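Local coordinates for glucose-inhibited division protein A-related protein, probable oxidoreductase (Thermus thermophilus, PDB 2CUL) that binds flavin-adenine dinucleotide in a Rossmann-type fold and is probably an oxidoreductase related to the glucose-inhibited division protein GidA, at residues Ala11-Ala16 and Val39-Phe43; Pro51-Leu56 and Tyr213-Glu218; Trp188-Phe193 and Glu219-Leu223. Numbering follows the deposited sequence.

Contact 1 of 3, residues Ala11-Ala16 and Val39-Phe43. With FAD (flavin-adenine dinucleotide), chain B.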
# COMPACT_ATOMS: atom_id res chain seq x y z
N ALA A 11 -3.99 0.76 1.98
CA ALA A 11 -3.91 1.47 3.25
C ALA A 11 -3.10 0.69 4.27
O ALA A 11 -3.52 0.51 5.42
CB ALA A 11 -5.32 1.73 3.79
N GLY A 12 -1.92 0.23 3.85
CA GLY A 12 -1.05 -0.51 4.73
C GLY A 12 0.02 0.38 5.31
O GLY A 12 -0.09 1.61 5.27
N PHE A 13 1.08 -0.22 5.85
CA PHE A 13 2.13 0.57 6.47
C PHE A 13 2.79 1.63 5.59
O PHE A 13 3.06 2.73 6.06
CB PHE A 13 3.18 -0.37 7.07
CG PHE A 13 2.69 -1.08 8.30
CD1 PHE A 13 2.89 -0.53 9.56
CD2 PHE A 13 1.97 -2.27 8.19
CE1 PHE A 13 2.37 -1.15 10.70
CE2 PHE A 13 1.45 -2.90 9.32
CZ PHE A 13 1.65 -2.34 10.58
N SER A 14 3.02 1.33 4.31
CA SER A 14 3.64 2.32 3.45
C SER A 14 2.62 3.29 2.87
O SER A 14 2.84 4.50 2.86
CB SER A 14 4.42 1.65 2.30
OG SER A 14 3.58 0.88 1.46
N GLY A 15 1.49 2.76 2.39
CA GLY A 15 0.46 3.60 1.80
C GLY A 15 -0.20 4.55 2.77
O GLY A 15 -0.42 5.72 2.45
N ALA A 16 -0.54 4.06 3.96
CA ALA A 16 -1.18 4.91 4.96
C ALA A 16 -0.21 5.97 5.47
O ALA A 16 -0.61 7.11 5.75
CB ALA A 16 -1.69 4.06 6.12
N VAL A 39 -7.06 -2.20 7.32
CA VAL A 39 -6.21 -1.02 7.30
C VAL A 39 -5.10 -1.11 8.34
O VAL A 39 -5.36 -1.30 9.52
CB VAL A 39 -7.04 0.26 7.58
CG1 VAL A 39 -6.12 1.46 7.77
CG2 VAL A 39 -7.99 0.52 6.43
N MET A 40 -3.85 -0.99 7.89
CA MET A 40 -2.71 -1.03 8.81
C MET A 40 -2.67 -2.27 9.70
O MET A 40 -2.22 -2.20 10.84
CB MET A 40 -2.71 0.22 9.69
CG MET A 40 -2.35 1.49 8.96
SD MET A 40 -0.58 1.58 8.63
CE MET A 40 0.04 2.07 10.27
N MET A 41 -3.12 -3.41 9.17
CA MET A 41 -3.10 -4.65 9.94
C MET A 41 -1.69 -5.22 9.98
O MET A 41 -1.05 -5.39 8.95
CB MET A 41 -4.03 -5.68 9.29
CG MET A 41 -4.17 -6.98 10.08
SD MET A 41 -4.97 -6.72 11.68
CE MET A 41 -6.69 -6.50 11.13
N PRO A 42 -1.17 -5.51 11.18
CA PRO A 42 0.18 -6.06 11.28
C PRO A 42 0.17 -7.58 11.12
O PRO A 42 -0.88 -8.21 11.06
CB PRO A 42 0.63 -5.70 12.70
CG PRO A 42 -0.40 -4.69 13.19
CD PRO A 42 -1.67 -5.11 12.51
N PHE A 43 1.37 -8.14 11.03
CA PHE A 43 1.54 -9.59 11.00
C PHE A 43 1.84 -9.77 12.49
O PHE A 43 0.93 -10.03 13.27
CB PHE A 43 2.74 -9.96 10.13
CG PHE A 43 2.43 -9.98 8.65
CD1 PHE A 43 1.85 -11.10 8.07
CD2 PHE A 43 2.74 -8.89 7.85
CE1 PHE A 43 1.58 -11.14 6.69
CE2 PHE A 43 2.48 -8.92 6.48
CZ PHE A 43 1.90 -10.05 5.90
PA FAD B . 0.56 -3.86 3.57
O1A FAD B . 0.34 -5.31 3.41
O2A FAD B . 0.74 -3.29 4.93
O5B FAD B . -0.65 -3.07 2.90
C5B FAD B . -1.07 -3.40 1.57
C4B FAD B . -2.51 -2.91 1.46
O4B FAD B . -2.85 -2.91 0.07
C3B FAD B . -3.55 -3.82 2.16
O3B FAD B . -4.42 -3.09 2.99
C2B FAD B . -4.24 -4.49 1.00
O2B FAD B . -5.53 -4.98 1.26
C1B FAD B . -4.17 -3.40 -0.06
N9A FAD B . -4.34 -3.86 -1.44
C8A FAD B . -3.56 -4.78 -2.10
N7A FAD B . -3.97 -4.98 -3.35
C5A FAD B . -5.07 -4.15 -3.49
C6A FAD B . -5.94 -3.92 -4.58
N6A FAD B . -5.83 -4.51 -5.75
N1A FAD B . -6.96 -3.00 -4.38
C2A FAD B . -7.10 -2.37 -3.17
N3A FAD B . -6.30 -2.56 -2.09
C4A FAD B . -5.30 -3.46 -2.30
N1 FAD B . 7.49 -6.74 8.95
C2 FAD B . 7.64 -6.54 10.30
O2 FAD B . 8.14 -5.52 10.72
N3 FAD B . 7.18 -7.53 11.18
C4 FAD B . 6.60 -8.71 10.79
O4 FAD B . 6.22 -9.55 11.63
C4X FAD B . 6.45 -8.93 9.40
N5 FAD B . 5.88 -10.10 8.93
C5X FAD B . 5.74 -10.32 7.57
C6 FAD B . 5.16 -11.50 7.12
C7 FAD B . 4.98 -11.78 5.75
C7M FAD B . 4.34 -13.08 5.33
C8 FAD B . 5.41 -10.79 4.80
C8M FAD B . 5.25 -11.00 3.31
C9 FAD B . 6.00 -9.58 5.24
C9A FAD B . 6.18 -9.31 6.62
N10 FAD B . 6.78 -8.10 7.11
C10 FAD B . 6.92 -7.91 8.50
C1' FAD B . 7.28 -7.02 6.18
C2' FAD B . 6.47 -5.71 6.04
O2' FAD B . 6.68 -4.90 7.17
C3' FAD B . 4.96 -5.96 5.87
O3' FAD B . 4.69 -6.77 4.72
C4' FAD B . 4.15 -4.66 5.68
O4' FAD B . 2.75 -4.90 5.83
C5' FAD B . 4.46 -4.08 4.29
O5' FAD B . 3.75 -2.84 4.12
P FAD B . 2.99 -2.46 2.78
O1P FAD B . 2.46 -1.11 3.02
O2P FAD B . 3.89 -2.62 1.59
O3P FAD B . 1.83 -3.52 2.64
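V39, in the loop between strand 29-33 and helix 55-59, lies beside the turn into helix 13-24, its CG2 3.9 Å from A11 CB. M40 N donates to A11 O (2.9 Å), tying the loop to the glycine-rich turn of this Rossmann-type dinucleotide site. With chi1 to chi3 all m, the M40 side chain curls back against the helix start: SD lies 3.7 Å from A16 CB and over one face of the F13 ring, 4.4 Å from its centroid, a Met-aromatic contact. The CA-to-CB bond of M41 points away, but M41 O approaches the ring edge, 3.5 Å from F13 CE2. P42 CG follows, 4.1 Å from F13 CZ, and F43 then lays its ring face against the isoalloxazine, CD2 3.3 Å from FAD C5X. F13 N and S14 N donate to FAD O2A (3.2 Å) and O1P (2.8 Å), as S14 OG does to O1P. One backbone hydrogen bond and apolar and sulfur contacts thus hold the loop, while amides and a hydroxyl meet the pyrophosphate.

Contact 2 of 3, residues Pro51-Leu56 and Tyr213-Glu218; sequences PPGSLL and YARMSE. With FAD (flavin-adenine dinucleotide), chain B.
L56 overlaps the first turn of helix 213-230, its CD2 lying 3.8 Å from Y213 O, 3.9 Å from A214 CA and 3.9 Å from S217 CB. The contact sets a type II beta turn, P51 to S54, and the start of helix 55-59 against the helix that delivers Y213 to the flavin in this Rossmann-type FAD site. P51 (-64/131), P52 (-53/129) and G53 (71/6) shape the turn, closed by S54 N to P51 O at 3.1 Å; G53 suits the positive phi. S54 (-74/163) is the N-cap: with chi1 at 62°, OG donates to P51 O (2.6 Å) and caps E57 N. L55 and L56 are helical, L56 with chi1 t and chi2 p. All of 213-218 is helical. In the register P51 lies nearest A214 (CA-CA 6.3 Å) and L56 nearest S217 (6.8 Å). The P51 ring packs on the helix, CG 3.6 Å from S217 OG and CD 4.1 Å from A214 CB. S217, chi1 t, brings OG to 3.5 Å from S54 CB and hydrogen-bonds E17, which also receives L55 N and L56 N. Y213 (chi1 m, chi2 -45°) sends its OH to L44 O and F43 N, its ring stacking with F13; at the helix start, Y213 N donates to FAD O2 at 2.9 Å.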
# COMPACT_ATOMS: atom_id res chain seq x y z
N PRO A 51 9.68 5.38 13.37
CA PRO A 51 10.12 6.67 12.83
C PRO A 51 9.46 7.77 13.65
O PRO A 51 8.25 7.75 13.86
CB PRO A 51 9.62 6.63 11.39
CG PRO A 51 9.66 5.17 11.05
CD PRO A 51 9.08 4.54 12.31
N PRO A 52 10.24 8.76 14.11
CA PRO A 52 9.66 9.85 14.90
C PRO A 52 8.48 10.58 14.27
O PRO A 52 8.53 11.00 13.11
CB PRO A 52 10.86 10.78 15.12
CG PRO A 52 12.01 9.82 15.17
CD PRO A 52 11.70 8.89 14.02
N GLY A 53 7.40 10.72 15.04
CA GLY A 53 6.20 11.41 14.57
C GLY A 53 5.37 10.71 13.51
O GLY A 53 4.41 11.28 13.00
N SER A 54 5.74 9.47 13.18
CA SER A 54 5.02 8.71 12.16
C SER A 54 3.66 8.20 12.62
O SER A 54 3.37 8.14 13.81
CB SER A 54 5.86 7.52 11.71
OG SER A 54 6.10 6.63 12.80
N LEU A 55 2.83 7.83 11.65
CA LEU A 55 1.52 7.27 11.93
C LEU A 55 1.78 5.97 12.69
O LEU A 55 1.05 5.62 13.61
CB LEU A 55 0.78 6.96 10.63
CG LEU A 55 -0.52 6.15 10.77
CD1 LEU A 55 -1.56 6.97 11.52
CD2 LEU A 55 -1.03 5.78 9.38
N LEU A 56 2.83 5.26 12.29
CA LEU A 56 3.20 4.01 12.93
C LEU A 56 3.46 4.22 14.42
O LEU A 56 2.95 3.47 15.25
CB LEU A 56 4.46 3.43 12.25
CG LEU A 56 5.14 2.23 12.91
CD1 LEU A 56 4.16 1.08 13.05
CD2 LEU A 56 6.35 1.82 12.07
N TYR A 213 8.24 -2.99 9.27
CA TYR A 213 7.28 -1.91 9.49
C TYR A 213 7.90 -0.52 9.43
O TYR A 213 7.39 0.35 8.73
CB TYR A 213 6.56 -2.07 10.84
CG TYR A 213 5.80 -3.36 11.02
CD1 TYR A 213 4.98 -3.87 10.02
CD2 TYR A 213 5.89 -4.07 12.22
CE1 TYR A 213 4.26 -5.06 10.21
CE2 TYR A 213 5.19 -5.25 12.42
CZ TYR A 213 4.37 -5.74 11.42
OH TYR A 213 3.71 -6.93 11.62
N ALA A 214 8.99 -0.31 10.17
CA ALA A 214 9.64 0.99 10.19
C ALA A 214 10.13 1.42 8.81
O ALA A 214 10.04 2.59 8.45
CB ALA A 214 10.80 0.98 11.18
N ARG A 215 10.64 0.46 8.04
CA ARG A 215 11.13 0.74 6.70
C ARG A 215 9.96 1.15 5.81
O ARG A 215 10.07 2.08 5.01
CB ARG A 215 11.81 -0.51 6.12
CG ARG A 215 12.45 -0.31 4.76
CD ARG A 215 13.78 0.42 4.88
NE ARG A 215 14.44 0.55 3.58
CZ ARG A 215 15.71 0.90 3.42
NH1 ARG A 215 16.48 1.14 4.47
NH2 ARG A 215 16.21 1.00 2.19
N MET A 216 8.84 0.45 5.94
CA MET A 216 7.65 0.76 5.16
C MET A 216 7.22 2.18 5.48
O MET A 216 6.89 2.97 4.59
CB MET A 216 6.51 -0.20 5.51
CG MET A 216 6.79 -1.66 5.16
SD MET A 216 7.05 -1.93 3.38
CE MET A 216 8.84 -2.10 3.33
N SER A 217 7.22 2.51 6.77
CA SER A 217 6.84 3.84 7.23
C SER A 217 7.80 4.91 6.72
O SER A 217 7.36 5.95 6.23
CB SER A 217 6.79 3.86 8.76
OG SER A 217 6.55 5.17 9.24
N GLU A 218 9.10 4.66 6.83
CA GLU A 218 10.10 5.61 6.35
C GLU A 218 9.94 5.83 4.85
O GLU A 218 10.07 6.96 4.36
CB GLU A 218 11.51 5.11 6.67
CG GLU A 218 11.73 4.90 8.15
CD GLU A 218 13.04 4.20 8.46
OE1 GLU A 218 13.49 3.38 7.63
OE2 GLU A 218 13.61 4.46 9.54
PA FAD B . 0.56 -3.86 3.57
O1A FAD B . 0.34 -5.31 3.41
O2A FAD B . 0.74 -3.29 4.93
O5B FAD B . -0.65 -3.07 2.90
C5B FAD B . -1.07 -3.40 1.57
C4B FAD B . -2.51 -2.91 1.46
O4B FAD B . -2.85 -2.91 0.07
C3B FAD B . -3.55 -3.82 2.16
O3B FAD B . -4.42 -3.09 2.99
C2B FAD B . -4.24 -4.49 1.00
O2B FAD B . -5.53 -4.98 1.26
C1B FAD B . -4.17 -3.40 -0.06
N9A FAD B . -4.34 -3.86 -1.44
C8A FAD B . -3.56 -4.78 -2.10
N7A FAD B . -3.97 -4.98 -3.35
C5A FAD B . -5.07 -4.15 -3.49
C6A FAD B . -5.94 -3.92 -4.58
N6A FAD B . -5.83 -4.51 -5.75
N1A FAD B . -6.96 -3.00 -4.38
C2A FAD B . -7.10 -2.37 -3.17
N3A FAD B . -6.30 -2.56 -2.09
C4A FAD B . -5.30 -3.46 -2.30
N1 FAD B . 7.49 -6.74 8.95
C2 FAD B . 7.64 -6.54 10.30
O2 FAD B . 8.14 -5.52 10.72
N3 FAD B . 7.18 -7.53 11.18
C4 FAD B . 6.60 -8.71 10.79
O4 FAD B . 6.22 -9.55 11.63
C4X FAD B . 6.45 -8.93 9.40
N5 FAD B . 5.88 -10.10 8.93
C5X FAD B . 5.74 -10.32 7.57
C6 FAD B . 5.16 -11.50 7.12
C7 FAD B . 4.98 -11.78 5.75
C7M FAD B . 4.34 -13.08 5.33
C8 FAD B . 5.41 -10.79 4.80
C8M FAD B . 5.25 -11.00 3.31
C9 FAD B . 6.00 -9.58 5.24
C9A FAD B . 6.18 -9.31 6.62
N10 FAD B . 6.78 -8.10 7.11
C10 FAD B . 6.92 -7.91 8.50
C1' FAD B . 7.28 -7.02 6.18
C2' FAD B . 6.47 -5.71 6.04
O2' FAD B . 6.68 -4.90 7.17
C3' FAD B . 4.96 -5.96 5.87
O3' FAD B . 4.69 -6.77 4.72
C4' FAD B . 4.15 -4.66 5.68
O4' FAD B . 2.75 -4.90 5.83
C5' FAD B . 4.46 -4.08 4.29
O5' FAD B . 3.75 -2.84 4.12
P FAD B . 2.99 -2.46 2.78
O1P FAD B . 2.46 -1.11 3.02
O2P FAD B . 3.89 -2.62 1.59
O3P FAD B . 1.83 -3.52 2.64

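Contact 3 of 3, residues Trp188-Phe193 and Glu219-Leu223; sequences WEEKTF and EGKRL
A short, weakly bonded hairpin of strands 188-189 and 194-195 packs on the C-terminal helix 213-230 of the Rossmann-type fold through R222 and F193. R222 reaches across with chi1 and chi2 t, chi3 p and chi4 78°, and its NH1 and NH2 both donate to E190 O, at 2.8 and 2.9 Å. A water accepts from R222 NH1 (2.8 Å) and donates to K191 O (3.2 Å). One turn earlier, E219 (chi1 m, chi2 m) pairs with the same guanidinium: R222 NE meets E219 OE2 at 2.9 Å in a salt bridge, and R222 NH2 meets E219 OE1 at 3.0 Å. R209 pairs with both E219 and E190. W188 is extended (-109/135, chi1 t), its CH2 edge 3.7 Å from E219 OE1, while NE1 bonds A203 O. The chain then turns through E190 (-50/-40), K191 (-69/-31) and T192 (-114/-10) to F193 (72/8), closed by T192 N and F193 N on E189 O at 3.1 and 2.6 Å. F193, chi1 m and chi2 -88°, points at the helix; F193 and L223 are the nearest pair, CA-CA 6.7 Å. L223 CB sits over the ring, 3.6 Å from its centroid and 6° off the normal, a CH-pi contact, with CD1 3.6 Å from F193 CG. Together these form a beta hairpin packed on the C-terminal helix of a Rossmann-type FAD-binding fold.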
# COMPACT_ATOMS: atom_id res chain seq x y z
N TRP A 188 11.43 0.47 -11.17
CA TRP A 188 11.33 1.53 -10.18
C TRP A 188 12.51 2.48 -10.02
O TRP A 188 13.66 2.05 -10.00
CB TRP A 188 11.04 0.83 -8.85
CG TRP A 188 10.63 1.69 -7.71
CD1 TRP A 188 9.47 2.41 -7.59
CD2 TRP A 188 11.31 1.82 -6.46
NE1 TRP A 188 9.39 2.97 -6.34
CE2 TRP A 188 10.51 2.63 -5.63
CE3 TRP A 188 12.53 1.33 -5.97
CZ2 TRP A 188 10.89 2.96 -4.32
CZ3 TRP A 188 12.90 1.66 -4.67
CH2 TRP A 188 12.08 2.47 -3.86
N GLU A 189 12.22 3.77 -9.93
CA GLU A 189 13.24 4.79 -9.73
C GLU A 189 13.21 5.14 -8.24
O GLU A 189 12.33 5.87 -7.79
CB GLU A 189 12.94 6.03 -10.58
CG GLU A 189 13.96 7.15 -10.46
CD GLU A 189 13.79 8.21 -11.54
OE1 GLU A 189 12.67 8.74 -11.70
OE2 GLU A 189 14.79 8.51 -12.23
N GLU A 190 14.16 4.60 -7.49
CA GLU A 190 14.23 4.79 -6.04
C GLU A 190 14.13 6.23 -5.53
O GLU A 190 13.47 6.49 -4.53
CB GLU A 190 15.52 4.16 -5.51
CG GLU A 190 15.58 4.07 -3.99
CD GLU A 190 16.88 3.45 -3.51
OE1 GLU A 190 17.20 2.32 -3.95
OE2 GLU A 190 17.57 4.07 -2.68
N LYS A 191 14.77 7.17 -6.22
CA LYS A 191 14.75 8.56 -5.79
C LYS A 191 13.40 9.26 -5.92
O LYS A 191 13.08 10.15 -5.13
CB LYS A 191 15.79 9.37 -6.58
CG LYS A 191 17.22 8.88 -6.44
CD LYS A 191 18.16 9.69 -7.32
CE LYS A 191 17.79 9.57 -8.79
NZ LYS A 191 18.67 10.40 -9.66
N THR A 192 12.61 8.85 -6.91
CA THR A 192 11.31 9.47 -7.17
C THR A 192 10.11 8.56 -6.94
O THR A 192 8.97 9.02 -6.98
CB THR A 192 11.23 9.94 -8.62
OG1 THR A 192 11.37 8.81 -9.49
CG2 THR A 192 12.35 10.94 -8.92
N PHE A 193 10.36 7.27 -6.73
CA PHE A 193 9.31 6.28 -6.52
C PHE A 193 8.54 6.00 -7.80
O PHE A 193 7.53 5.30 -7.79
CB PHE A 193 8.33 6.76 -5.44
CG PHE A 193 8.93 6.82 -4.07
CD1 PHE A 193 8.90 5.71 -3.23
CD2 PHE A 193 9.54 7.99 -3.61
CE1 PHE A 193 9.47 5.75 -1.96
CE2 PHE A 193 10.11 8.04 -2.34
CZ PHE A 193 10.08 6.93 -1.52
N GLU A 219 9.66 4.76 4.12
CA GLU A 219 9.49 4.88 2.68
C GLU A 219 8.26 5.69 2.33
O GLU A 219 8.28 6.49 1.40
CB GLU A 219 9.44 3.49 2.04
CG GLU A 219 10.82 2.86 1.92
CD GLU A 219 11.70 3.63 0.95
OE1 GLU A 219 11.57 3.42 -0.27
OE2 GLU A 219 12.53 4.45 1.41
N GLY A 220 7.17 5.49 3.07
CA GLY A 220 5.96 6.24 2.82
C GLY A 220 6.16 7.72 3.06
O GLY A 220 5.67 8.56 2.31
N LYS A 221 6.89 8.05 4.13
CA LYS A 221 7.17 9.44 4.44
C LYS A 221 8.08 10.05 3.37
O LYS A 221 7.89 11.20 2.96
CB LYS A 221 7.84 9.56 5.81
CG LYS A 221 8.14 11.00 6.22
CD LYS A 221 8.64 11.09 7.65
CE LYS A 221 8.80 12.54 8.07
NZ LYS A 221 9.31 12.66 9.46
N ARG A 222 9.06 9.28 2.91
CA ARG A 222 9.99 9.74 1.89
C ARG A 222 9.23 10.05 0.59
O ARG A 222 9.53 11.02 -0.10
CB ARG A 222 11.07 8.69 1.63
CG ARG A 222 12.22 9.17 0.74
CD ARG A 222 13.39 8.19 0.79
NE ARG A 222 13.15 6.94 0.07
CZ ARG A 222 13.22 6.80 -1.26
NH1 ARG A 222 13.53 7.84 -2.03
NH2 ARG A 222 13.00 5.62 -1.81
N LEU A 223 8.26 9.20 0.27
CA LEU A 223 7.46 9.42 -0.93
C LEU A 223 6.63 10.68 -0.75
O LEU A 223 6.54 11.50 -1.67
CB LEU A 223 6.54 8.22 -1.19
CG LEU A 223 5.42 8.46 -2.21
CD1 LEU A 223 6.00 8.86 -3.56
CD2 LEU A 223 4.58 7.19 -2.34
O HOH W 1 13.62 10.65 -2.00

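Overall arrangement
Contact 1 closes before contact 2 opens along the chain, whereas contacts 2 and 3 cross, their segments alternating. The A11-A16 turn of contact 1 follows strand 6-9 of the mixed sheet that also carries strands 29-33 and 201-203. Contacts 1 and 2 lie about 11 Å apart between centres, touch each other and both reach the FAD; F43 N and Y213 OH, 2.7 Å apart, join them. Contacts 2 and 3, with centres about 14 Å apart, follow successive parts of helix 213-230. Contacts 1 and 3 are about 17 Å apart between centres and do not touch. The C-terminal helix thus joins the flavin end of the site to a peripheral hairpin.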